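Local coordinates for capsid protein (Penaeus vannamei nodavirus, PDB 5YKZ) that forms the protruding domain of a shrimp nodavirus capsid protein, which pairs with a second copy to build the dimeric spikes on the virus particle, at residues B[39-44]-B[95-100]; B[70-75]-B[79-84]. All coordinates share one frame; numbering follows the deposited sequence.

Contact 1: B[39-44]-B[95-100]; sequences YLLTPA and FDLSVV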
ATOM      1  N   TYR B  39       8.013 -13.446  -2.044  1.00 15.66           N
ATOM      2  CA  TYR B  39       6.851 -12.551  -2.243  1.00 14.34           C
ATOM      3  C   TYR B  39       7.136 -11.192  -1.737  1.00 13.37           C
ATOM      4  O   TYR B  39       7.968 -11.053  -0.780  1.00 14.78           O
ATOM      5  CB  TYR B  39       5.614 -13.139  -1.549  1.00 14.75           C
ATOM      6  CG  TYR B  39       5.207 -14.447  -2.092  1.00 15.72           C
ATOM      7  CD1 TYR B  39       4.348 -14.508  -3.184  1.00 17.35           C
ATOM      8  CD2 TYR B  39       5.647 -15.658  -1.570  1.00 17.01           C
ATOM      9  CE1 TYR B  39       3.991 -15.728  -3.748  1.00 18.49           C
ATOM     10  CE2 TYR B  39       5.261 -16.876  -2.130  1.00 17.01           C
ATOM     11  CZ  TYR B  39       4.446 -16.860  -3.206  1.00 16.71           C
ATOM     12  OH  TYR B  39       4.047 -18.109  -3.723  1.00 19.99           O
ATOM     13  N   LEU B  40       6.464 -10.207  -2.206  1.00 13.57           N
ATOM     14  CA  LEU B  40       6.472  -8.826  -1.626  1.00 13.21           C
ATOM     15  C   LEU B  40       5.134  -8.581  -0.986  1.00 13.33           C
ATOM     16  O   LEU B  40       4.085  -8.910  -1.603  1.00 14.25           O
ATOM     17  CB  LEU B  40       6.684  -7.897  -2.763  1.00 15.37           C
ATOM     18  CG  LEU B  40       7.054  -6.519  -2.436  1.00 18.53           C
ATOM     19  CD1 LEU B  40       8.490  -6.375  -1.828  1.00 17.46           C
ATOM     20  CD2 LEU B  40       6.890  -5.598  -3.639  1.00 23.25           C
ATOM     21  N   LEU B  41       5.108  -7.978   0.173  1.00 12.53           N
ATOM     22  CA  LEU B  41       3.880  -7.628   0.867  1.00 12.91           C
ATOM     23  C   LEU B  41       3.761  -6.146   0.969  1.00 12.72           C
ATOM     24  O   LEU B  41       4.721  -5.468   1.376  1.00 13.15           O
ATOM     25  CB  LEU B  41       3.837  -8.204   2.294  1.00 13.16           C
ATOM     26  CG  LEU B  41       4.383  -9.585   2.492  1.00 13.62           C
ATOM     27  CD1 LEU B  41       4.276 -10.034   3.910  1.00 13.30           C
ATOM     28  CD2 LEU B  41       3.687 -10.621   1.575  1.00 14.18           C
ATOM     29  N   THR B  42       2.591  -5.556   0.635  1.00 11.97           N
ATOM     30  CA  THR B  42       2.340  -4.143   0.713  1.00 13.09           C
ATOM     31  C   THR B  42       1.067  -3.900   1.491  1.00 11.80           C
ATOM     32  O   THR B  42       0.111  -4.709   1.383  1.00 12.82           O
ATOM     33  CB  THR B  42       2.236  -3.560  -0.723  1.00 14.61           C
ATOM     34  OG1 THR B  42       1.188  -4.288  -1.481  1.00 17.25           O
ATOM     35  CG2 THR B  42       3.509  -3.691  -1.435  1.00 14.29           C
ATOM     36  N   PRO B  43       0.979  -2.831   2.262  1.00 12.76           N
ATOM     37  CA  PRO B  43      -0.195  -2.606   3.125  1.00 12.54           C
ATOM     38  C   PRO B  43      -1.407  -2.112   2.381  1.00 12.77           C
ATOM     39  O   PRO B  43      -1.254  -1.407   1.372  1.00 14.12           O
ATOM     40  CB  PRO B  43       0.310  -1.512   4.095  1.00 13.98           C
ATOM     41  CG  PRO B  43       1.345  -0.765   3.274  1.00 15.86           C
ATOM     42  CD  PRO B  43       2.040  -1.801   2.467  1.00 13.85           C
ATOM     43  N   ALA B  44      -2.579  -2.318   2.896  1.00 12.91           N
ATOM     44  CA  ALA B  44      -3.831  -1.797   2.348  1.00 12.68           C
ATOM     45  C   ALA B  44      -4.920  -1.894   3.371  1.00 12.54           C
ATOM     46  O   ALA B  44      -4.917  -2.872   4.198  1.00 14.16           O
ATOM     47  CB  ALA B  44      -4.245  -2.528   1.083  1.00 14.40           C
ATOM     48  N   PHE B  95       4.921 -18.594   5.685  1.00 15.47           N
ATOM     49  CA  PHE B  95       5.848 -17.745   6.371  1.00 15.15           C
ATOM     50  C   PHE B  95       5.195 -17.100   7.547  1.00 13.96           C
ATOM     51  O   PHE B  95       3.966 -16.976   7.606  1.00 14.87           O
ATOM     52  CB  PHE B  95       6.481 -16.658   5.460  1.00 15.08           C
ATOM     53  CG  PHE B  95       5.449 -15.672   4.904  1.00 14.71           C
ATOM     54  CD1 PHE B  95       5.057 -14.577   5.656  1.00 14.47           C
ATOM     55  CD2 PHE B  95       4.983 -15.744   3.590  1.00 15.53           C
ATOM     56  CE1 PHE B  95       4.176 -13.654   5.163  1.00 14.88           C
ATOM     57  CE2 PHE B  95       4.084 -14.805   3.074  1.00 15.72           C
ATOM     58  CZ  PHE B  95       3.673 -13.762   3.877  1.00 14.63           C
ATOM     59  N   ASP B  96       5.975 -16.693   8.503  1.00 14.11           N
ATOM     60  CA  ASP B  96       5.510 -16.020   9.683  1.00 13.61           C
ATOM     61  C   ASP B  96       5.871 -14.567   9.752  1.00 14.06           C
ATOM     62  O   ASP B  96       6.981 -14.163   9.389  1.00 14.73           O
ATOM     63  CB  ASP B  96       6.085 -16.683  10.968  1.00 14.55           C
ATOM     64  CG  ASP B  96       5.569 -18.039  11.277  1.00 14.65           C
ATOM     65  OD1 ASP B  96       4.605 -18.459  10.727  1.00 16.00           O
ATOM     66  OD2 ASP B  96       6.166 -18.671  12.182  1.00 17.19           O
ATOM     67  N   LEU B  97       4.947 -13.734  10.197  1.00 13.33           N
ATOM     68  CA  LEU B  97       5.151 -12.337  10.529  1.00 12.91           C
ATOM     69  C   LEU B  97       5.071 -12.141  12.022  1.00 13.02           C
ATOM     70  O   LEU B  97       4.276 -12.831  12.680  1.00 14.83           O
ATOM     71  CB  LEU B  97       4.113 -11.448   9.859  1.00 13.02           C
ATOM     72  CG  LEU B  97       3.993 -11.531   8.362  1.00 13.55           C
ATOM     73  CD1 LEU B  97       2.864 -10.603   7.896  1.00 15.56           C
ATOM     74  CD2 LEU B  97       5.261 -11.180   7.660  1.00 15.01           C
ATOM     75  N   SER B  98       5.758 -11.192  12.523  1.00 13.24           N
ATOM     76  CA  SER B  98       5.580 -10.685  13.889  1.00 13.88           C
ATOM     77  C   SER B  98       4.713  -9.428  13.815  1.00 13.40           C
ATOM     78  O   SER B  98       5.155  -8.479  13.069  1.00 15.52           O
ATOM     79  CB  SER B  98       6.894 -10.360  14.472  1.00 14.45           C
ATOM     80  OG  SER B  98       6.803  -9.752  15.746  1.00 17.22           O
ATOM     81  N   VAL B  99       3.588  -9.347  14.436  1.00 12.66           N
ATOM     82  CA  VAL B  99       2.636  -8.228  14.288  1.00 13.70           C
ATOM     83  C   VAL B  99       2.331  -7.691  15.641  1.00 13.07           C
ATOM     84  O   VAL B  99       2.053  -8.445  16.591  1.00 14.87           O
ATOM     85  CB  VAL B  99       1.349  -8.737  13.649  1.00 13.75           C
ATOM     86  CG1 VAL B  99       0.399  -7.546  13.496  1.00 14.87           C
ATOM     87  CG2 VAL B  99       1.563  -9.382  12.294  1.00 14.31           C
ATOM     88  N   VAL B 100       2.423  -6.391  15.807  1.00 13.27           N
ATOM     89  CA  VAL B 100       2.190  -5.755  17.075  1.00 13.90           C
ATOM     90  C   VAL B 100       1.283  -4.566  16.922  1.00 13.04           C
ATOM     91  O   VAL B 100       1.436  -3.755  15.963  1.00 13.75           O
ATOM     92  CB  VAL B 100       3.494  -5.357  17.777  1.00 15.64           C
ATOM     93  CG1 VAL B 100       4.292  -4.447  16.980  1.00 16.79           C
ATOM     94  CG2 VAL B 100       3.245  -4.844  19.220  1.00 18.83           C
TER
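With CG of L41 set anti to its own carbonyl carbon (chi1 -39°) and CD1 continuing the chain (chi2 near 180°), CD1 is carried from strand 38-48 to F95 and L97, and CD2 lies beside it at the ring. F95 answers from the opposite direction: its chi1 of 63° wedges CG between the backbone N and the carbonyl carbon, which sends the far end of the ring to the leucine. CD1 of L41 lies 3.8 Å from CZ of F95 and as close to CE1, approaching the ring obliquely, while CD2 of L41 stands 3.9 Å from the same CZ. L97, two residues beyond F95, adds a third apolar group, its CD2 4.0 Å from CD1 of L41; its CG sits at the edge of the F95 ring, in plane. All three side chains are buried, and dispersion and exclusion of water hold them together, since the backbones are too far apart to bond: the CA atoms of L41 and L97 are 10.8 Å from each other. I85 and V87 of strand 79-88, together with L33 and P63, continue the apolar cluster. Such meeting between well-separated strands is characteristic of the hydrophobic core of an all-beta domain.

Contact 2: B[70-75]-B[79-84]; sequences ISINMD and TTVSGF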
ATOM      1  N   ILE B  70       6.208  -3.342   7.611  1.00 12.51           N
ATOM      2  CA  ILE B  70       4.975  -2.576   7.286  1.00 12.44           C
ATOM      3  C   ILE B  70       4.562  -1.795   8.490  1.00 11.63           C
ATOM      4  O   ILE B  70       4.495  -2.338   9.599  1.00 12.41           O
ATOM      5  CB  ILE B  70       3.869  -3.529   6.771  1.00 12.33           C
ATOM      6  CG1 ILE B  70       4.207  -3.926   5.375  1.00 11.99           C
ATOM      7  CG2 ILE B  70       2.557  -2.836   6.838  1.00 12.53           C
ATOM      8  CD1 ILE B  70       3.256  -4.983   4.778  1.00 14.23           C
ATOM      9  N   SER B  71       4.288  -0.506   8.264  1.00 12.41           N
ATOM     10  CA  SER B  71       3.828   0.378   9.290  1.00 12.98           C
ATOM     11  C   SER B  71       2.485   0.971   8.901  1.00 12.40           C
ATOM     12  O   SER B  71       2.355   1.570   7.807  1.00 13.44           O
ATOM     13  CB  SER B  71       4.803   1.533   9.494  1.00 14.46           C
ATOM     14  OG  SER B  71       4.237   2.523  10.296  1.00 19.85           O
ATOM     15  N   ILE B  72       1.491   0.814   9.759  1.00 12.33           N
ATOM     16  CA  ILE B  72       0.189   1.478   9.612  1.00 12.67           C
ATOM     17  C   ILE B  72      -0.043   2.220  10.895  1.00 12.87           C
ATOM     18  O   ILE B  72      -0.416   1.620  11.928  1.00 14.85           O
ATOM     19  CB  ILE B  72      -0.968   0.475   9.312  1.00 12.91           C
ATOM     20  CG1 ILE B  72      -0.716  -0.296   8.036  1.00 13.40           C
ATOM     21  CG2 ILE B  72      -2.248   1.232   9.289  1.00 14.01           C
ATOM     22  CD1 ILE B  72      -1.698  -1.352   7.682  1.00 14.02           C
ATOM     23  N   ASN B  73       0.153   3.511  10.908  1.00 12.41           N
ATOM     24  CA  ASN B  73       0.019   4.388  12.072  1.00 13.50           C
ATOM     25  C   ASN B  73      -1.026   5.427  11.697  1.00 13.33           C
ATOM     26  O   ASN B  73      -0.766   6.299  10.851  1.00 13.41           O
ATOM     27  CB  ASN B  73       1.343   4.978  12.523  1.00 14.12           C
ATOM     28  CG  ASN B  73       1.144   5.849  13.744  1.00 13.79           C
ATOM     29  OD1 ASN B  73       0.142   6.333  14.013  1.00 14.41           O
ATOM     30  ND2 ASN B  73       2.261   6.017  14.486  1.00 17.37           N
ATOM     31  N   MET B  74      -2.203   5.336  12.280  1.00 11.85           N
ATOM     32  CA  MET B  74      -3.290   6.188  11.969  1.00 13.07           C
ATOM     33  C   MET B  74      -3.314   7.487  12.849  1.00 13.75           C
ATOM     34  O   MET B  74      -4.315   8.162  12.905  1.00 15.30           O
ATOM     35  CB  MET B  74      -4.599   5.459  11.953  1.00 13.79           C
ATOM     36  CG  MET B  74      -4.623   4.339  10.913  1.00 14.01           C
ATOM     37  SD  MET B  74      -3.997   4.685   9.303  1.00 16.05           S
ATOM     38  CE  MET B  74      -5.113   5.755   8.876  1.00 15.93           C
ATOM     39  N   ASP B  75      -2.249   7.834  13.481  1.00 13.34           N
ATOM     40  CA  ASP B  75      -2.160   9.102  14.265  1.00 14.20           C
ATOM     41  C   ASP B  75      -2.570  10.250  13.344  1.00 15.12           C
ATOM     42  O   ASP B  75      -1.931  10.453  12.310  1.00 15.54           O
ATOM     43  CB  ASP B  75      -0.777   9.280  14.772  1.00 14.85           C
ATOM     44  CG  ASP B  75      -0.577  10.468  15.755  1.00 17.34           C
ATOM     45  OD1 ASP B  75      -1.271  11.485  15.541  1.00 17.94           O
ATOM     46  OD2 ASP B  75       0.282  10.315  16.606  1.00 18.76           O
ATOM     47  N   THR B  79       0.450  10.407  10.046  1.00 12.95           N
ATOM     48  CA  THR B  79      -0.222   9.156   9.525  1.00 12.37           C
ATOM     49  C   THR B  79       0.680   8.490   8.545  1.00 12.08           C
ATOM     50  O   THR B  79       1.202   9.136   7.598  1.00 12.26           O
ATOM     51  CB  THR B  79      -1.498   9.562   8.843  1.00 12.32           C
ATOM     52  OG1 THR B  79      -2.290  10.438   9.651  1.00 13.93           O
ATOM     53  CG2 THR B  79      -2.312   8.340   8.540  1.00 13.23           C
ATOM     54  N   THR B  80       0.941   7.202   8.735  1.00 12.56           N
ATOM     55  CA  THR B  80       1.807   6.414   7.854  1.00 12.22           C
ATOM     56  C   THR B  80       1.096   5.162   7.388  1.00 11.33           C
ATOM     57  O   THR B  80       0.527   4.437   8.249  1.00 12.31           O
ATOM     58  CB  THR B  80       3.074   6.041   8.591  1.00 12.69           C
ATOM     59  OG1 THR B  80       3.807   7.232   8.889  1.00 13.54           O
ATOM     60  CG2 THR B  80       3.961   5.103   7.856  1.00 13.49           C
ATOM     61  N   VAL B  81       1.142   4.895   6.107  1.00 11.28           N
ATOM     62  CA  VAL B  81       0.744   3.570   5.556  1.00 11.60           C
ATOM     63  C   VAL B  81       1.855   3.246   4.602  1.00 12.15           C
ATOM     64  O   VAL B  81       1.834   3.724   3.446  1.00 12.45           O
ATOM     65  CB  VAL B  81      -0.613   3.618   4.929  1.00 11.77           C
ATOM     66  CG1 VAL B  81      -0.986   2.236   4.401  1.00 12.69           C
ATOM     67  CG2 VAL B  81      -1.705   4.060   5.919  1.00 13.50           C
ATOM     68  N   SER B  82       2.884   2.526   5.054  1.00 12.23           N
ATOM     69  CA  SER B  82       4.096   2.458   4.254  1.00 13.05           C
ATOM     70  C   SER B  82       4.877   1.192   4.596  1.00 12.86           C
ATOM     71  O   SER B  82       4.527   0.432   5.543  1.00 13.29           O
ATOM     72  CB  SER B  82       4.927   3.680   4.531  1.00 14.38           C
ATOM     73  OG  SER B  82       5.876   3.858   3.466  1.00 18.00           O
ATOM     74  N   GLY B  83       5.942   0.997   3.864  1.00 12.05           N
ATOM     75  CA  GLY B  83       6.771  -0.184   3.984  1.00 12.89           C
ATOM     76  C   GLY B  83       6.347  -1.310   3.133  1.00 12.39           C
ATOM     77  O   GLY B  83       5.177  -1.429   2.798  1.00 13.51           O
ATOM     78  N   PHE B  84       7.314  -2.157   2.802  1.00 12.79           N
ATOM     79  CA  PHE B  84       7.035  -3.339   2.043  1.00 13.22           C
ATOM     80  C   PHE B  84       7.964  -4.423   2.511  1.00 13.54           C
ATOM     81  O   PHE B  84       9.163  -4.162   2.850  1.00 14.02           O
ATOM     82  CB  PHE B  84       7.164  -3.113   0.520  1.00 14.39           C
ATOM     83  CG  PHE B  84       8.385  -2.341   0.064  1.00 14.00           C
ATOM     84  CD1 PHE B  84       9.561  -2.925  -0.267  1.00 15.56           C
ATOM     85  CD2 PHE B  84       8.310  -0.987  -0.110  1.00 15.26           C
ATOM     86  CE1 PHE B  84      10.638  -2.218  -0.694  1.00 15.54           C
ATOM     87  CE2 PHE B  84       9.344  -0.288  -0.600  1.00 16.31           C
ATOM     88  CZ  PHE B  84      10.500  -0.847  -0.837  1.00 17.48           C
TER
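S71 with S82 and N73 with T80 are the hydrogen-bonded pairs of an antiparallel beta hairpin, four backbone bonds in all. In the first pair S71 N reaches S82 O at 2.9 Å, nearly straight (175° at the hydrogen). N73 and T80 form the next, bonded in both directions, with N73 N reaching T80 O at 2.8 Å. Between them, I72 and V81 are a non-hydrogen-bonded pair, around which CA-H...O contacts supplement the ladder, among them I72 CA to T80 O at 3.3 Å.

Side-chain polar bonds secure the turn end. N73 OD1 accepts from D75 N at 2.9 Å, closing an Asx turn. T79 OG1 donates to D75 O at 2.7 Å, from above the carbonyl plane; D75 OD1 turns to T77 N within the loop.

Van der Waals contacts lie on both faces. On the face of I72 and V81, M74 leaves the backbone pointing away but bends back at chi2 and chi3 (-45° and -66°), so that SD comes within 4.1 Å of V81 CG2 and CE within 3.8 Å of T79 CG2. On the face of S71 and T80, the T80 methyl CG2 lies against the S71 hydroxyl, 3.6 Å from OG. At the other end, I70 CG1 packs on the G83 carbonyl, where glycine suits a backbone that would press a CB against the preceding carbonyl O.

T80 OG1 bonds to E47 N of the second subunit, and T79 and V81 pair with a strand of that subunit. The chemistry thus divides the work: backbone bonds set the hairpin register, the turn is pinned by its own polar groups, and strand 79-82 presents further backbone and hydroxyl groups to the dimer partner.

Overall arrangement
Contact 1 and contact 2 have centres about 12 Å apart and meet through strand 38-48, which lies beside strand 79-88 in the sheet. P43 CD comes within 3.2 Å of G83 O, and P43 CB lies 3.8 Å from I70 CG2, while L41 O packs 3.7 Å from I70 CD1. Along the chain, the hairpin of contact 2 falls wholly between the two strands joined by contact 1. Contact 1 is central, about 4 Å from the centre of the chain, whereas contact 2 sits about 10 Å out. Segment 39-44 packs on the second subunit through L40, T42 and A44, residues other than those that make contact 1, and the hairpin carries the sheet across to it.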